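Local structure of DUF411 domain-containing protein (Pseudomonas aeruginosa, 6WIS) at residues A4-D10 with C54-I59; M51-H55 with V64-V68. The protein contributes to bacterial copper resistance, probably by binding copper in a cysteine-bridged cluster of four copper ions. All blocks are in the same frame, centred on the assembly; numbering follows the deposited sequence.

Contact 1 of 2, residues A4-D10 with C54-I59. With CU (copper (II) ion), chain C; ZN (zinc ion), chain K; CU (copper (II) ion), chain D.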
ATOM      1  N   ALA A   4      11.104  -6.949  -4.854  1.00 29.34           N
ATOM      2  CA  ALA A   4      11.423  -6.324  -3.568  1.00 35.15           C
ATOM      3  C   ALA A   4      10.601  -5.055  -3.314  1.00 28.52           C
ATOM      4  O   ALA A   4      10.307  -4.278  -4.232  1.00 25.83           O
ATOM      5  CB  ALA A   4      12.929  -5.978  -3.480  1.00 29.15           C
ATOM      6  N   ILE A   5      10.249  -4.833  -2.044  1.00 28.60           N
ATOM      7  CA  ILE A   5       9.500  -3.638  -1.652  1.00 25.67           C
ATOM      8  C   ILE A   5      10.075  -3.095  -0.342  1.00 24.60           C
ATOM      9  O   ILE A   5      10.407  -3.858   0.569  1.00 27.96           O
ATOM     10  CB  ILE A   5       7.977  -3.926  -1.554  1.00 25.77           C
ATOM     11  CG1 ILE A   5       7.178  -2.632  -1.276  1.00 23.57           C
ATOM     12  CG2 ILE A   5       7.664  -5.037  -0.543  1.00 24.65           C
ATOM     13  CD1 ILE A   5       5.668  -2.802  -1.438  1.00 24.09           C
ATOM     14  N   ASP A   6      10.235  -1.776  -0.257  1.00 28.67           N
ATOM     15  CA  ASP A   6      10.694  -1.138   0.976  1.00 30.21           C
ATOM     16  C   ASP A   6       9.529  -0.428   1.661  1.00 23.77           C
ATOM     17  O   ASP A   6       8.824   0.363   1.032  1.00 26.27           O
ATOM     18  CB  ASP A   6      11.827  -0.142   0.714  1.00 33.84           C
ATOM     19  CG  ASP A   6      12.509   0.317   2.013  1.00 38.55           C
ATOM     20  OD1 ASP A   6      12.875  -0.559   2.853  1.00 35.25           O
ATOM     21  OD2 ASP A   6      12.683   1.543   2.193  1.00 39.83           O
ATOM     22  N   VAL A   7       9.326  -0.710   2.943  1.00 22.30           N
ATOM     23  CA  VAL A   7       8.139  -0.260   3.668  1.00 21.86           C
ATOM     24  C   VAL A   7       8.545   0.697   4.788  1.00 29.59           C
ATOM     25  O   VAL A   7       9.384   0.359   5.639  1.00 30.48           O
ATOM     26  CB  VAL A   7       7.341  -1.446   4.222  1.00 25.40           C
ATOM     27  CG1 VAL A   7       6.097  -0.946   4.979  1.00 21.29           C
ATOM     28  CG2 VAL A   7       6.937  -2.378   3.056  1.00 23.92           C
ATOM     29  N   HIS A   8       7.943   1.886   4.783  1.00 25.40           N
ATOM     30  CA  HIS A   8       8.020   2.839   5.891  1.00 26.29           C
ATOM     31  C   HIS A   8       6.707   2.731   6.651  1.00 26.22           C
ATOM     32  O   HIS A   8       5.641   2.964   6.069  1.00 25.52           O
ATOM     33  CB  HIS A   8       8.219   4.278   5.394  1.00 26.35           C
ATOM     34  CG  HIS A   8       9.150   4.405   4.231  1.00 32.76           C
ATOM     35  ND1 HIS A   8      10.406   4.963   4.339  1.00 37.54           N
ATOM     36  CD2 HIS A   8       9.004   4.055   2.928  1.00 39.13           C
ATOM     37  CE1 HIS A   8      10.999   4.944   3.159  1.00 38.66           C
ATOM     38  NE2 HIS A   8      10.172   4.396   2.285  1.00 39.75           N
ATOM     39  N   ARG A   9       6.766   2.361   7.933  1.00 27.86           N
ATOM     40  CA  ARG A   9       5.536   2.054   8.655  1.00 26.47           C
ATOM     41  C   ARG A   9       5.432   2.824   9.968  1.00 24.85           C
ATOM     42  O   ARG A   9       6.436   3.157  10.604  1.00 28.23           O
ATOM     43  CB  ARG A   9       5.407   0.546   8.920  1.00 20.68           C
ATOM     44  CG  ARG A   9       6.557  -0.066   9.718  1.00 26.95           C
ATOM     45  CD  ARG A   9       6.273  -1.526  10.063  1.00 30.03           C
ATOM     46  NE  ARG A   9       7.451  -2.226  10.555  1.00 34.91           N
ATOM     47  CZ  ARG A   9       7.728  -2.457  11.841  1.00 37.46           C
ATOM     48  NH1 ARG A   9       6.914  -2.035  12.800  1.00 31.15           N
ATOM     49  NH2 ARG A   9       8.827  -3.129  12.165  1.00 32.07           N
ATOM     50  N   ASP A  10       4.185   3.091  10.358  1.00 30.82           N
ATOM     51  CA  ASP A  10       3.873   3.748  11.624  1.00 33.27           C
ATOM     52  C   ASP A  10       4.448   2.975  12.803  1.00 36.75           C
ATOM     53  O   ASP A  10       4.489   1.738  12.803  1.00 33.43           O
ATOM     54  CB  ASP A  10       2.366   3.863  11.784  1.00 33.63           C
ATOM     55  CG  ASP A  10       1.803   5.080  11.092  1.00 38.52           C
ATOM     56  OD1 ASP A  10       2.599   5.856  10.516  1.00 34.14           O
ATOM     57  OD2 ASP A  10       0.571   5.268  11.133  1.00 43.85           O
ATOM     58  N   CYS A  54      -1.522   3.830   7.182  1.00 24.12           N
ATOM     59  CA  CYS A  54      -0.610   3.581   8.299  1.00 23.74           C
ATOM     60  C   CYS A  54       0.812   3.215   7.863  1.00 26.50           C
ATOM     61  O   CYS A  54       1.718   3.134   8.710  1.00 20.46           O
ATOM     62  CB  CYS A  54      -1.194   2.445   9.151  1.00 25.58           C
ATOM     63  SG  CYS A  54      -1.721   1.062   8.068  1.00 27.53           S
ATOM     64  N   HIS A  55       1.030   2.942   6.580  1.00 22.14           N
ATOM     65  CA  HIS A  55       2.375   2.629   6.108  1.00 21.27           C
ATOM     66  C   HIS A  55       2.471   3.009   4.633  1.00 23.48           C
ATOM     67  O   HIS A  55       1.458   3.147   3.953  1.00 22.65           O
ATOM     68  CB  HIS A  55       2.707   1.139   6.299  1.00 22.50           C
ATOM     69  CG  HIS A  55       1.858   0.219   5.467  1.00 20.96           C
ATOM     70  ND1 HIS A  55       0.866  -0.578   6.003  1.00 23.70           N
ATOM     71  CD2 HIS A  55       1.842  -0.018   4.130  1.00 22.57           C
ATOM     72  CE1 HIS A  55       0.280  -1.269   5.040  1.00 23.22           C
ATOM     73  NE2 HIS A  55       0.839  -0.933   3.888  1.00 23.54           N
ATOM     74  N   THR A  56       3.699   3.150   4.138  1.00 21.84           N
ATOM     75  CA  THR A  56       3.944   3.505   2.741  1.00 21.13           C
ATOM     76  C   THR A  56       5.044   2.593   2.212  1.00 22.74           C
ATOM     77  O   THR A  56       6.150   2.595   2.757  1.00 24.37           O
ATOM     78  CB  THR A  56       4.362   4.970   2.583  1.00 27.01           C
ATOM     79  OG1 THR A  56       3.386   5.831   3.200  1.00 28.48           O
ATOM     80  CG2 THR A  56       4.472   5.320   1.095  1.00 26.09           C
ATOM     81  N   GLY A  57       4.729   1.785   1.186  1.00 21.96           N
ATOM     82  CA  GLY A  57       5.724   0.962   0.521  1.00 23.23           C
ATOM     83  C   GLY A  57       6.225   1.627  -0.756  1.00 26.81           C
ATOM     84  O   GLY A  57       5.554   2.500  -1.306  1.00 21.95           O
ATOM     85  N   VAL A  58       7.419   1.233  -1.209  1.00 23.57           N
ATOM     86  CA  VAL A  58       7.983   1.741  -2.465  1.00 25.09           C
ATOM     87  C   VAL A  58       8.488   0.555  -3.262  1.00 28.16           C
ATOM     88  O   VAL A  58       9.313  -0.228  -2.768  1.00 27.66           O
ATOM     89  CB  VAL A  58       9.125   2.758  -2.256  1.00 29.81           C
ATOM     90  CG1 VAL A  58       9.520   3.380  -3.619  1.00 28.95           C
ATOM     91  CG2 VAL A  58       8.694   3.873  -1.290  1.00 30.23           C
ATOM     92  N   ILE A  59       8.003   0.409  -4.491  1.00 28.66           N
ATOM     93  CA  ILE A  59       8.451  -0.701  -5.326  1.00 33.75           C
ATOM     94  C   ILE A  59       8.700  -0.147  -6.717  1.00 34.22           C
ATOM     95  O   ILE A  59       7.811   0.479  -7.302  1.00 31.23           O
ATOM     96  CB  ILE A  59       7.455  -1.883  -5.369  1.00 30.19           C
ATOM     97  CG1 ILE A  59       7.964  -2.975  -6.331  1.00 34.27           C
ATOM     98  CG2 ILE A  59       6.016  -1.433  -5.751  1.00 24.61           C
ATOM     99  CD1 ILE A  59       7.423  -4.386  -6.006  1.00 30.25           C
TER
HETATM  100 CU    CU C 201       0.244  -0.048   8.034  1.00 23.20          CU
HETATM  101 ZN    ZN K 209      11.236   5.676   6.119  1.00 40.74          ZN
HETATM  102 CU    CU D 202      -2.271  -0.938   9.042  1.00 26.31          CU
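Asp6 pairs with Val58, and His8 with Thr56, as hydrogen-bonded pairs of two antiparallel strands, 4-9 and 55-59. In the second pair His8 N gives a bond of 2.8 Å to Thr56 O, and Thr56 N returns one of 2.7 Å to His8 O. Beyond the strand end, Asp10 N still reaches Cys54 O at 3.0 Å. Thr56 O also lies in the plane of the His8 ring, at its edge, 3.2 Å from CD2, while NE2 nears Val58 CG2. His8 ND1, across the ring from CD2, binds zinc at 2.1 Å, with His33 and Glu35 as the other protein ligands. On the other face Val7 CG1 meets His55 CB and lies oblique to the imidazole, and Ile5 CD1 settles against Gly57 CA, 4.2 Å away. The His55 ring, with CG set between backbone N and carbonyl carbon (chi1 65°), presents ND1 to a copper at 2.2 Å. Cys54 SG binds that ion and a second copper, each at 2.3 Å; Cys16 completes the first site, and Trp19 stacks on His55. Strand pairing thus places His8 and His55 on opposite faces, and the Asp10-Cys54 bond extends it to the copper-bridging residue, probably helping to position these ligands.

Contact 2 of 2, residues M51-H55 with V64-V68. With CU (copper (II) ion), chain C; CU (copper (II) ion), chain D.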
HETATM    1  N   MSE A  51      -5.501  10.424   1.347  1.00 41.02           N
HETATM    2  CA  MSE A  51      -5.410   9.054   0.817  1.00 37.92           C
HETATM    3  C   MSE A  51      -4.365   8.316   1.646  1.00 32.74           C
HETATM    4  O   MSE A  51      -4.036   7.224   1.285  1.00 29.80           O
HETATM    5  CB  MSE A  51      -5.025   9.088  -0.655  1.00 37.20           C
HETATM    6  CG  MSE A  51      -6.108   8.552  -1.539  1.00 53.77           C
HETATM    7 SE   MSE A  51      -5.693   8.643  -3.421  0.62 54.17          SE
HETATM    8  CE  MSE A  51      -7.240   9.472  -4.239  1.00 34.95           C
ATOM      9  N   GLY A  52      -3.893   8.943   2.721  1.00 30.23           N
ATOM     10  CA  GLY A  52      -2.873   8.336   3.550  1.00 27.82           C
ATOM     11  C   GLY A  52      -3.392   7.157   4.353  1.00 28.76           C
ATOM     12  O   GLY A  52      -4.586   6.977   4.592  1.00 30.14           O
ATOM     13  N   SER A  53      -2.451   6.338   4.804  1.00 27.79           N
ATOM     14  CA  SER A  53      -2.776   5.153   5.574  1.00 25.68           C
ATOM     15  C   SER A  53      -1.696   5.038   6.636  1.00 26.90           C
ATOM     16  O   SER A  53      -1.013   6.020   6.950  1.00 27.76           O
ATOM     17  CB  SER A  53      -2.898   3.937   4.636  1.00 26.83           C
ATOM     18  OG  SER A  53      -3.363   2.784   5.309  1.00 25.40           O
ATOM     19  N   CYS A  54      -1.522   3.830   7.182  1.00 24.12           N
ATOM     20  CA  CYS A  54      -0.610   3.581   8.299  1.00 23.74           C
ATOM     21  C   CYS A  54       0.812   3.215   7.863  1.00 26.50           C
ATOM     22  O   CYS A  54       1.718   3.134   8.710  1.00 20.46           O
ATOM     23  CB  CYS A  54      -1.194   2.445   9.151  1.00 25.58           C
ATOM     24  SG  CYS A  54      -1.721   1.062   8.068  1.00 27.53           S
ATOM     25  N   HIS A  55       1.030   2.942   6.580  1.00 22.14           N
ATOM     26  CA  HIS A  55       2.375   2.629   6.108  1.00 21.27           C
ATOM     27  C   HIS A  55       2.471   3.009   4.633  1.00 23.48           C
ATOM     28  O   HIS A  55       1.458   3.147   3.953  1.00 22.65           O
ATOM     29  CB  HIS A  55       2.707   1.139   6.299  1.00 22.50           C
ATOM     30  CG  HIS A  55       1.858   0.219   5.467  1.00 20.96           C
ATOM     31  ND1 HIS A  55       0.866  -0.578   6.003  1.00 23.70           N
ATOM     32  CD2 HIS A  55       1.842  -0.018   4.130  1.00 22.57           C
ATOM     33  CE1 HIS A  55       0.280  -1.269   5.040  1.00 23.22           C
ATOM     34  NE2 HIS A  55       0.839  -0.933   3.888  1.00 23.54           N
ATOM     35  N   VAL A  64       2.996   2.482  -2.604  1.00 26.88           N
ATOM     36  CA  VAL A  64       1.965   1.509  -2.245  1.00 20.73           C
ATOM     37  C   VAL A  64       1.486   1.972  -0.877  1.00 24.71           C
ATOM     38  O   VAL A  64       2.190   1.794   0.117  1.00 23.69           O
ATOM     39  CB  VAL A  64       2.502   0.072  -2.184  1.00 23.57           C
ATOM     40  CG1 VAL A  64       1.400  -0.904  -1.729  1.00 19.87           C
ATOM     41  CG2 VAL A  64       3.110  -0.365  -3.577  1.00 21.70           C
ATOM     42  N   GLU A  65       0.341   2.639  -0.831  1.00 26.26           N
ATOM     43  CA  GLU A  65      -0.132   3.283   0.387  1.00 24.63           C
ATOM     44  C   GLU A  65      -1.154   2.374   1.053  1.00 24.06           C
ATOM     45  O   GLU A  65      -2.204   2.084   0.474  1.00 22.74           O
ATOM     46  CB  GLU A  65      -0.741   4.652   0.076  1.00 25.38           C
ATOM     47  CG  GLU A  65      -1.180   5.436   1.311  1.00 22.38           C
ATOM     48  CD  GLU A  65      -0.001   5.900   2.167  1.00 30.98           C
ATOM     49  OE1 GLU A  65       1.137   5.805   1.663  1.00 31.71           O
ATOM     50  OE2 GLU A  65      -0.205   6.358   3.333  1.00 26.44           O
ATOM     51  N   GLY A  66      -0.843   1.910   2.248  1.00 24.66           N
ATOM     52  CA  GLY A  66      -1.824   1.115   2.962  1.00 21.90           C
ATOM     53  C   GLY A  66      -1.888  -0.356   2.559  1.00 25.88           C
ATOM     54  O   GLY A  66      -0.975  -0.943   1.952  1.00 23.27           O
ATOM     55  N   HIS A  67      -3.002  -0.968   2.946  1.00 22.68           N
ATOM     56  CA  HIS A  67      -3.163  -2.421   2.889  1.00 24.77           C
ATOM     57  C   HIS A  67      -3.596  -2.891   1.493  1.00 26.35           C
ATOM     58  O   HIS A  67      -4.646  -3.503   1.306  1.00 23.94           O
ATOM     59  CB  HIS A  67      -4.135  -2.843   3.984  1.00 24.47           C
ATOM     60  CG  HIS A  67      -3.563  -2.692   5.363  1.00 22.94           C
ATOM     61  ND1 HIS A  67      -2.913  -3.720   6.013  1.00 24.55           N
ATOM     62  CD2 HIS A  67      -3.482  -1.621   6.185  1.00 20.60           C
ATOM     63  CE1 HIS A  67      -2.466  -3.293   7.180  1.00 26.88           C
ATOM     64  NE2 HIS A  67      -2.792  -2.021   7.311  1.00 21.12           N
ATOM     65  N   VAL A  68      -2.744  -2.602   0.507  1.00 27.18           N
ATOM     66  CA  VAL A  68      -2.982  -3.038  -0.882  1.00 23.12           C
ATOM     67  C   VAL A  68      -2.705  -4.533  -1.000  1.00 24.03           C
ATOM     68  O   VAL A  68      -1.625  -4.992  -0.585  1.00 23.51           O
ATOM     69  CB  VAL A  68      -2.089  -2.260  -1.851  1.00 24.89           C
ATOM     70  CG1 VAL A  68      -2.393  -2.699  -3.298  1.00 19.92           C
ATOM     71  CG2 VAL A  68      -2.255  -0.711  -1.695  1.00 23.99           C
TER
HETATM   72 CU    CU C 201       0.244  -0.048   8.034  1.00 23.20          CU
HETATM   73 CU    CU D 202      -2.271  -0.938   9.042  1.00 26.31          CU
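Ser53 N donates to Glu65 OE2 at 2.7 Å, meeting the carboxylate on its anti lone pair, the one away from OE1. Glu65 CG, anti to the backbone N (chi1 -176°), lies against Met51 O, a buried oxygen that finds no polar partner; the bend at chi2 (69°) turns the carboxylate to Ser53 N. Lys42 forms a salt bridge to OE2 and Thr56 a hydrogen bond to OE1, so both oxygens of this buried group are engaged and its negative charge is probably favoured. Gly66 N bonds to His55 O at 3.1 Å, and His55 NE2 makes a short but weak bond, 2.7 Å, to Gly66 O. Between these bonds Gly66 CA sits over the face of the His55 ring in a CH-pi contact; it also packs tightly on Ser53 CB, 3.5 Å away. The edge of the His55 ring points at the face of His67, planes at 71°, with CE1 over the ring centre. His67 NE2 binds, at 2.1 Å, the second of the two coppers that Cys54 SG bridges, while Pro95 O holds ND1. Each imidazole thus has one nitrogen on copper and the other on a carbonyl oxygen, which probably restricts ring rotation, though less firmly for His55, whose carbonyl bond is weak.

Overall arrangement
Contacts 1 and 2 meet at Cys54 and His55, where the chain passes from the loop after helix 38-45 into strand 55-59, and both reach the same two copper ions. Contact 2 is buried, near the centre of the chain; contact 1 is only partly buried and carries a zinc site as well. Both reach one mixed sheet, in which strand 55-59 lies between strands 4-9 and 62-65. Contact 1 relies on regular backbone pairing, whereas contact 2 mixes a backbone bond with a buried carboxylate and two imidazoles. A probable hydrogen bond of 2.8 Å from Gly57 N to Val64 O connects them, and Ile5, Ile59 and Val64 pack together farther along the sheet.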